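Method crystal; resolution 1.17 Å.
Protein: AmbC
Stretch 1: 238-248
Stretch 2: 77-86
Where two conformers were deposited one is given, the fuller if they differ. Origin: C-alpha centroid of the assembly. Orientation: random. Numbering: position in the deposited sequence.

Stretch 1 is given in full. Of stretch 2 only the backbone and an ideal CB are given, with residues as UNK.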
ATOM      1  N   MET A 238      -4.205   8.425  -7.485  1.00 20.58           N
ATOM      2  CA  MET A 238      -3.517   8.385  -6.206  1.00 24.67           C
ATOM      3  C   MET A 238      -4.448   7.733  -5.181  1.00 21.44           C
ATOM      4  O   MET A 238      -5.592   8.183  -5.005  1.00 18.76           O
ATOM      5  CB  MET A 238      -3.272   9.823  -5.715  1.00 29.10           C
ATOM      6  CG  MET A 238      -2.431  10.714  -6.545  1.00 35.12           C
ATOM      7  SD  MET A 238      -0.748  10.585  -6.020  1.00 35.48           S
ATOM      8  CE  MET A 238      -0.656  10.965  -4.274  1.00 37.62           C
ATOM      9  N   PRO A 239      -4.001   6.699  -4.482  1.00 24.87           N
ATOM     10  CA  PRO A 239      -4.851   6.074  -3.455  1.00 25.24           C
ATOM     11  C   PRO A 239      -5.227   7.066  -2.372  1.00 19.95           C
ATOM     12  O   PRO A 239      -4.378   7.809  -1.879  1.00 24.21           O
ATOM     13  CB  PRO A 239      -3.940   5.007  -2.856  1.00 31.28           C
ATOM     14  CG  PRO A 239      -2.893   4.755  -3.924  1.00 32.48           C
ATOM     15  CD  PRO A 239      -2.674   6.064  -4.573  1.00 29.66           C
ATOM     16  N   PHE A 240      -6.513   7.072  -1.985  1.00 16.50           N
ATOM     17  CA  PHE A 240      -6.935   7.868  -0.846  1.00 16.26           C
ATOM     18  C   PHE A 240      -7.670   7.082   0.228  1.00 14.69           C
ATOM     19  O   PHE A 240      -7.811   7.593   1.339  1.00 15.65           O
ATOM     20  CB  PHE A 240      -7.771   9.089  -1.265  1.00 19.14           C
ATOM     21  CG  PHE A 240      -9.116   8.747  -1.838  1.00 18.28           C
ATOM     22  CD1 PHE A 240     -10.226   8.638  -1.016  1.00 19.81           C
ATOM     23  CD2 PHE A 240      -9.262   8.563  -3.198  1.00 21.50           C
ATOM     24  CE1 PHE A 240     -11.452   8.327  -1.537  1.00 21.52           C
ATOM     25  CE2 PHE A 240     -10.485   8.257  -3.734  1.00 23.42           C
ATOM     26  CZ  PHE A 240     -11.590   8.141  -2.895  1.00 22.89           C
ATOM     27  N   ALA A 241      -8.086   5.848  -0.038  1.00 14.71           N
ATOM     28  CA  ALA A 241      -8.811   5.083   0.959  1.00 14.17           C
ATOM     29  C   ALA A 241      -8.673   3.598   0.697  1.00 14.31           C
ATOM     30  O   ALA A 241      -8.596   3.166  -0.456  1.00 15.85           O
ATOM     31  CB  ALA A 241     -10.285   5.460   1.014  1.00 16.64           C
ATOM     32  N   TRP A 242      -8.637   2.834   1.774  1.00 13.77           N
ATOM     33  CA  TRP A 242      -8.590   1.390   1.767  1.00 13.27           C
ATOM     34  C   TRP A 242      -9.631   0.877   2.747  1.00 13.75           C
ATOM     35  O   TRP A 242      -9.912   1.517   3.779  1.00 14.68           O
ATOM     36  CB  TRP A 242      -7.229   0.875   2.223  1.00 14.43           C
ATOM     37  CG  TRP A 242      -6.084   1.275   1.374  1.00 14.31           C
ATOM     38  CD1 TRP A 242      -5.474   2.490   1.323  1.00 16.67           C
ATOM     39  CD2 TRP A 242      -5.399   0.443   0.433  1.00 14.19           C
ATOM     40  NE1 TRP A 242      -4.442   2.461   0.426  1.00 17.51           N
ATOM     41  CE2 TRP A 242      -4.366   1.214  -0.128  1.00 16.37           C
ATOM     42  CE3 TRP A 242      -5.541  -0.888   0.061  1.00 14.63           C
ATOM     43  CZ2 TRP A 242      -3.502   0.714  -1.086  1.00 19.40           C
ATOM     44  CZ3 TRP A 242      -4.676  -1.402  -0.892  1.00 17.97           C
ATOM     45  CH2 TRP A 242      -3.670  -0.592  -1.470  1.00 20.43           C
ATOM     46  N   SER A 243     -10.191  -0.293   2.448  0.51 13.58           N
ATOM     47  CA  SER A 243     -11.151  -0.948   3.333  0.51 13.53           C
ATOM     48  C   SER A 243     -10.803  -2.421   3.467  0.51 14.02           C
ATOM     49  O   SER A 243     -10.350  -3.046   2.497  0.51 13.61           O
ATOM     50  CB  SER A 243     -12.590  -0.837   2.808  0.51 16.81           C
ATOM     51  OG  SER A 243     -12.982   0.509   2.638  0.51 17.38           O
ATOM     52  N   ASP A 244     -11.028  -2.976   4.651  1.00 13.38           N
ATOM     53  CA  ASP A 244     -10.969  -4.400   4.886  1.00 14.12           C
ATOM     54  C   ASP A 244      -9.668  -5.025   4.397  1.00 13.46           C
ATOM     55  O   ASP A 244      -9.655  -5.914   3.524  1.00 13.77           O
ATOM     56  CB  ASP A 244     -12.170  -5.102   4.276  1.00 15.98           C
ATOM     57  CG  ASP A 244     -13.437  -4.749   4.985  1.00 21.32           C
ATOM     58  OD1 ASP A 244     -13.428  -4.527   6.215  1.00 21.58           O
ATOM     59  OD2 ASP A 244     -14.443  -4.662   4.279  1.00 29.23           O
ATOM     60  N   VAL A 245      -8.560  -4.578   4.955  1.00 13.29           N
ATOM     61  CA  VAL A 245      -7.234  -5.087   4.589  1.00 12.64           C
ATOM     62  C   VAL A 245      -6.777  -6.032   5.686  1.00 13.64           C
ATOM     63  O   VAL A 245      -6.649  -5.619   6.861  1.00 15.17           O
ATOM     64  CB  VAL A 245      -6.219  -3.955   4.432  1.00 13.22           C
ATOM     65  CG1 VAL A 245      -4.931  -4.524   3.881  1.00 14.56           C
ATOM     66  CG2 VAL A 245      -6.740  -2.864   3.535  1.00 15.67           C
ATOM     67  N   ALA A 246      -6.550  -7.290   5.354  1.00 13.66           N
ATOM     68  CA  ALA A 246      -6.164  -8.262   6.368  1.00 14.22           C
ATOM     69  C   ALA A 246      -5.041  -9.122   5.797  1.00 13.11           C
ATOM     70  O   ALA A 246      -5.077  -9.533   4.609  1.00 14.96           O
ATOM     71  CB  ALA A 246      -7.330  -9.160   6.741  1.00 17.78           C
ATOM     72  N   LEU A 247      -4.022  -9.380   6.608  0.56 13.06           N
ATOM     73  CA  LEU A 247      -2.966 -10.325   6.259  0.56 15.81           C
ATOM     74  C   LEU A 247      -3.244 -11.691   6.839  0.56 16.37           C
ATOM     75  O   LEU A 247      -3.694 -11.830   7.989  0.56 18.90           O
ATOM     76  CB  LEU A 247      -1.600  -9.936   6.795  0.56 19.40           C
ATOM     77  CG  LEU A 247      -1.075  -8.587   6.404  0.56 16.51           C
ATOM     78  CD1 LEU A 247       0.327  -8.382   6.959  0.56 18.44           C
ATOM     79  CD2 LEU A 247      -1.080  -8.412   4.902  0.56 17.16           C
ATOM     80  N   GLU A 248      -2.912 -12.694   6.057  1.00 17.89           N
ATOM     81  CA  GLU A 248      -2.913 -14.086   6.495  1.00 19.92           C
ATOM     82  C   GLU A 248      -1.511 -14.620   6.715  1.00 20.30           C
ATOM     83  O   GLU A 248      -1.322 -15.556   7.505  1.00 22.79           O
ATOM     84  CB  GLU A 248      -3.578 -14.987   5.447  1.00 22.48           C
ATOM     85  CG  GLU A 248      -4.977 -14.586   5.050  1.00 27.87           C
ATOM     86  CD  GLU A 248      -5.946 -14.628   6.196  1.00 32.97           C
ATOM     87  OE1 GLU A 248      -5.827 -15.534   7.056  1.00 34.74           O
ATOM     88  OE2 GLU A 248      -6.831 -13.748   6.232  1.00 35.89           O
ATOM     89  N   UNK A  77      -5.825  -7.209  16.831  1.00 16.27           N
ATOM     90  CA  UNK A  77      -6.954  -7.209  15.933  1.00 16.62           C
ATOM     91  C   UNK A  77      -6.511  -7.687  14.554  1.00 15.83           C
ATOM     92  O   UNK A  77      -5.385  -7.404  14.146  1.00 18.10           O
ATOM     93  CB  UNK A  77      -7.583  -5.816  15.854  1.00 16.62           C
ATOM     94  N   UNK A  78      -7.387  -8.370  13.814  1.00 16.95           N
ATOM     95  CA  UNK A  78      -6.939  -9.037  12.587  1.00 17.82           C
ATOM     96  C   UNK A  78      -6.942  -8.188  11.337  1.00 15.98           C
ATOM     97  O   UNK A  78      -6.397  -8.651  10.317  1.00 17.80           O
ATOM     98  CB  UNK A  78      -7.819 -10.263  12.333  1.00 17.82           C
ATOM     99  N   UNK A  79      -7.553  -7.014  11.331  1.00 15.71           N
ATOM    100  CA  UNK A  79      -7.772  -6.313  10.078  1.00 15.34           C
ATOM    101  C   UNK A  79      -7.756  -4.802  10.262  1.00 14.85           C
ATOM    102  O   UNK A  79      -8.087  -4.264  11.350  1.00 15.40           O
ATOM    103  CB  UNK A  79      -9.101  -6.749   9.458  1.00 15.34           C
ATOM    104  N   UNK A  80      -7.376  -4.117   9.182  1.00 13.24           N
ATOM    105  CA  UNK A  80      -7.600  -2.699   8.999  1.00 14.00           C
ATOM    106  C   UNK A  80      -8.953  -2.560   8.330  1.00 13.32           C
ATOM    107  O   UNK A  80      -9.111  -2.816   7.133  1.00 14.88           O
ATOM    108  CB  UNK A  80      -6.487  -2.043   8.179  1.00 14.00           C
ATOM    109  N   UNK A  81      -9.959  -2.190   9.119  1.00 14.02           N
ATOM    110  CA  UNK A  81     -11.294  -2.054   8.577  1.00 14.94           C
ATOM    111  C   UNK A  81     -11.395  -0.866   7.621  1.00 14.52           C
ATOM    112  O   UNK A  81     -12.014  -0.977   6.557  1.00 14.15           O
ATOM    113  CB  UNK A  81     -12.307  -1.906   9.714  1.00 14.94           C
ATOM    114  N   UNK A  82     -10.807   0.267   7.972  0.60 14.02           N
ATOM    115  CA  UNK A  82     -10.821   1.435   7.101  0.60 15.42           C
ATOM    116  C   UNK A  82      -9.529   2.203   7.301  0.60 13.20           C
ATOM    117  O   UNK A  82      -9.013   2.258   8.427  0.60 14.02           O
ATOM    118  CB  UNK A  82     -12.035   2.324   7.379  0.60 15.42           C
ATOM    119  N   UNK A  83      -9.018   2.777   6.218  1.00 13.48           N
ATOM    120  CA  UNK A  83      -7.871   3.660   6.253  1.00 13.94           C
ATOM    121  C   UNK A  83      -8.115   4.767   5.237  1.00 13.15           C
ATOM    122  O   UNK A  83      -8.427   4.500   4.076  1.00 15.42           O
ATOM    123  CB  UNK A  83      -6.572   2.906   5.963  1.00 13.94           C
ATOM    124  N   UNK A  84      -7.976   5.999   5.681  0.63 13.21           N
ATOM    125  CA  UNK A  84      -8.034   7.172   4.834  0.63 15.44           C
ATOM    126  C   UNK A  84      -6.665   7.819   4.861  0.63 14.42           C
ATOM    127  O   UNK A  84      -6.034   7.895   5.917  0.63 15.23           O
ATOM    128  CB  UNK A  84      -9.124   8.145   5.287  0.63 15.44           C
ATOM    129  N   UNK A  85      -6.186   8.216   3.686  1.00 14.63           N
ATOM    130  CA  UNK A  85      -4.938   8.946   3.571  1.00 16.00           C
ATOM    131  C   UNK A  85      -5.284  10.430   3.557  1.00 17.10           C
ATOM    132  O   UNK A  85      -6.061  10.888   2.724  1.00 20.99           O
ATOM    133  CB  UNK A  85      -4.157   8.536   2.321  1.00 16.00           C
ATOM    134  N   UNK A  86      -4.702  11.183   4.473  1.00 19.43           N
ATOM    135  CA  UNK A  86      -5.011  12.605   4.605  1.00 22.31           C
ATOM    136  C   UNK A  86      -3.962  13.508   3.987  1.00 22.05           C
ATOM    137  O   UNK A  86      -4.308  14.564   3.437  1.00 25.22           O
ATOM    138  CB  UNK A  86      -5.176  12.964   6.083  1.00 22.31           C
TER

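The two stretches run antiparallel, and backbone hydrogen bonds hold the register.

Positions 77 and 78 come first. Neither ideal CB has anything of stretch 1 within 5.5 Å, so the choice is loose; at 78 a phi of -87° admits proline among many others. They are Leu77 and Pro78. Pro78 works through its carbonyl: a water whose O lies 2.7 Å from Pro78 O and 2.8 Å from Leu247 N bridges the two, continuing the ladder where direct bonds stop.

At 79 the ideal CB lies 4.0 Å from Ala246 CB and 3.7 Å from Val245 O. A small residue fits, and a hydroxyl could use the polar surroundings. Ser79 is deposited; its OG lies 3.1 Å from Val245 O and donates to a water that in turn donates to Asp244 OD1.

Position 80 is a hydrogen-bonded pair with Val245, its CB on the same face as that side chain. A beta-branched or other aliphatic residue suits it. Val80 packs against Val245, Val80 CB to Val245 CB at 4.2 Å, while Val80 N to Val245 O and Val245 N to Val80 O both span 2.9 Å.

At 81 phi/psi of -69/-43° breaks the extended run, and CB points away. Asp244 OD1 is 4.5 Å from the ideal CB, so a small polar residue is reasonable and an acid less so. Ser81 OG reaches Asp244 OD1 through a water, and Asp244 N donates to Ser81 O at 2.9 Å.

Position 82 shares a face with Ser243, whose OG is 5.2 Å from the ideal CB. A longer acceptor, such as Glu or Gln, could curl back to it. Glu82, with chi1 and chi2 both m, takes the bond from Ser243 OG to Glu82 OE1 at 2.6 Å.

Position 83 pairs with Trp242 and lies on its face of the sheet, calling for a sizeable apolar residue: Leu, Ile, Met or Phe. Leu83 CD2 comes to 4.1 Å from Trp242 CD1, approaching the ring obliquely.

Ala241 CB is 5.2 Å from the ideal CB at 84 and demands little; Thr, Val or Ser would serve a strand. The backbone at Thr84 makes a CA-H...O contact, Thr84 CA to Phe240 O at 3.5 Å; the side chain itself makes no bond to stretch 1.

At 85 CB points toward stretch 1, near Pro239 O, with Pro239 and the Trp242 ring within reach of a longer aliphatic chain. Ile85 CD1 extends to 4.4 Å from Pro239 CB and to the indole edge, 4.3 Å from Trp242 NE1; Ile85 N donates to Phe240 O at 2.9 Å.

Position 86 points away, leaving polar residues free: Glu86, without contact.

Stretch 2 (77-86) LPSVSELTIE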
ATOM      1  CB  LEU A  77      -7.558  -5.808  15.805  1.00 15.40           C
ATOM      2  CG  LEU A  77      -8.301  -5.313  17.047  1.00 16.51           C
ATOM      3  CD1 LEU A  77      -8.691  -3.825  16.918  1.00 17.49           C
ATOM      4  CD2 LEU A  77      -9.532  -6.187  17.287  1.00 18.33           C
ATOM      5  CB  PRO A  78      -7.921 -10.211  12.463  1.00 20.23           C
ATOM      6  CG  PRO A  78      -9.166  -9.723  13.105  1.00 21.35           C
ATOM      7  CD  PRO A  78      -8.708  -8.872  14.281  1.00 18.24           C
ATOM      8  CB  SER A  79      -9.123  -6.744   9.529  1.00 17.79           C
ATOM      9  OG  SER A  79      -9.335  -6.226   8.247  1.00 20.28           O
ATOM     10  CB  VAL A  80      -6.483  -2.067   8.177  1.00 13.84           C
ATOM     11  CG1 VAL A  80      -6.726  -0.588   7.984  1.00 15.40           C
ATOM     12  CG2 VAL A  80      -5.153  -2.345   8.834  1.00 16.24           C
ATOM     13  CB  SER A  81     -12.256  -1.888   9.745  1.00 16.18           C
ATOM     14  OG  SER A  81     -13.543  -1.497   9.304  1.00 21.72           O
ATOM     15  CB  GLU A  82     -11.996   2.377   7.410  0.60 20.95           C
ATOM     16  CG  GLU A  82     -13.390   1.748   7.351  0.60 25.76           C
ATOM     17  CD  GLU A  82     -13.753   1.212   5.965  0.60 28.00           C
ATOM     18  OE1 GLU A  82     -13.149   1.660   4.949  0.60 28.98           O
ATOM     19  OE2 GLU A  82     -14.655   0.330   5.890  0.60 28.90           O
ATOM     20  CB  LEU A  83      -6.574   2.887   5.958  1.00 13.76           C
ATOM     21  CG  LEU A  83      -5.279   3.710   6.097  1.00 15.61           C
ATOM     22  CD1 LEU A  83      -4.077   2.854   6.489  1.00 18.39           C
ATOM     23  CD2 LEU A  83      -4.929   4.540   4.885  1.00 18.47           C
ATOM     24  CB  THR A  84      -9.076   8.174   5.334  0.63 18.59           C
ATOM     25  OG1 THR A  84     -10.353   7.533   5.400  0.63 23.48           O
ATOM     26  CG2 THR A  84      -9.179   9.363   4.379  0.63 20.68           C
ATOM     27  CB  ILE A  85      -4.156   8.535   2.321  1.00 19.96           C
ATOM     28  CG1 ILE A  85      -3.866   7.024   2.397  1.00 23.63           C
ATOM     29  CG2 ILE A  85      -2.890   9.365   2.236  1.00 21.35           C
ATOM     30  CD1 ILE A  85      -3.155   6.459   1.198  1.00 25.99           C
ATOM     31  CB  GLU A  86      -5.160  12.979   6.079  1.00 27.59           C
ATOM     32  CG  GLU A  86      -6.303  12.298   6.767  1.00 33.32           C
ATOM     33  CD  GLU A  86      -6.609  12.904   8.102  1.00 38.50           C
ATOM     34  OE1 GLU A  86      -5.880  13.827   8.543  1.00 39.98           O
ATOM     35  OE2 GLU A  86      -7.601  12.457   8.684  1.00 40.47           O
TER
HETATM   36  O   HOH W   1      -3.967  -8.312   9.216  1.00 20.32           O
HETATM   37  O   HOH W   2      -5.550 -11.192   9.812  1.00 28.01           O
HETATM   38  O   HOH W   3     -11.895  -5.436   8.165  1.00 25.28           O
HETATM   39  O   HOH W   4     -14.962  -3.306   7.943  1.00 42.32           O
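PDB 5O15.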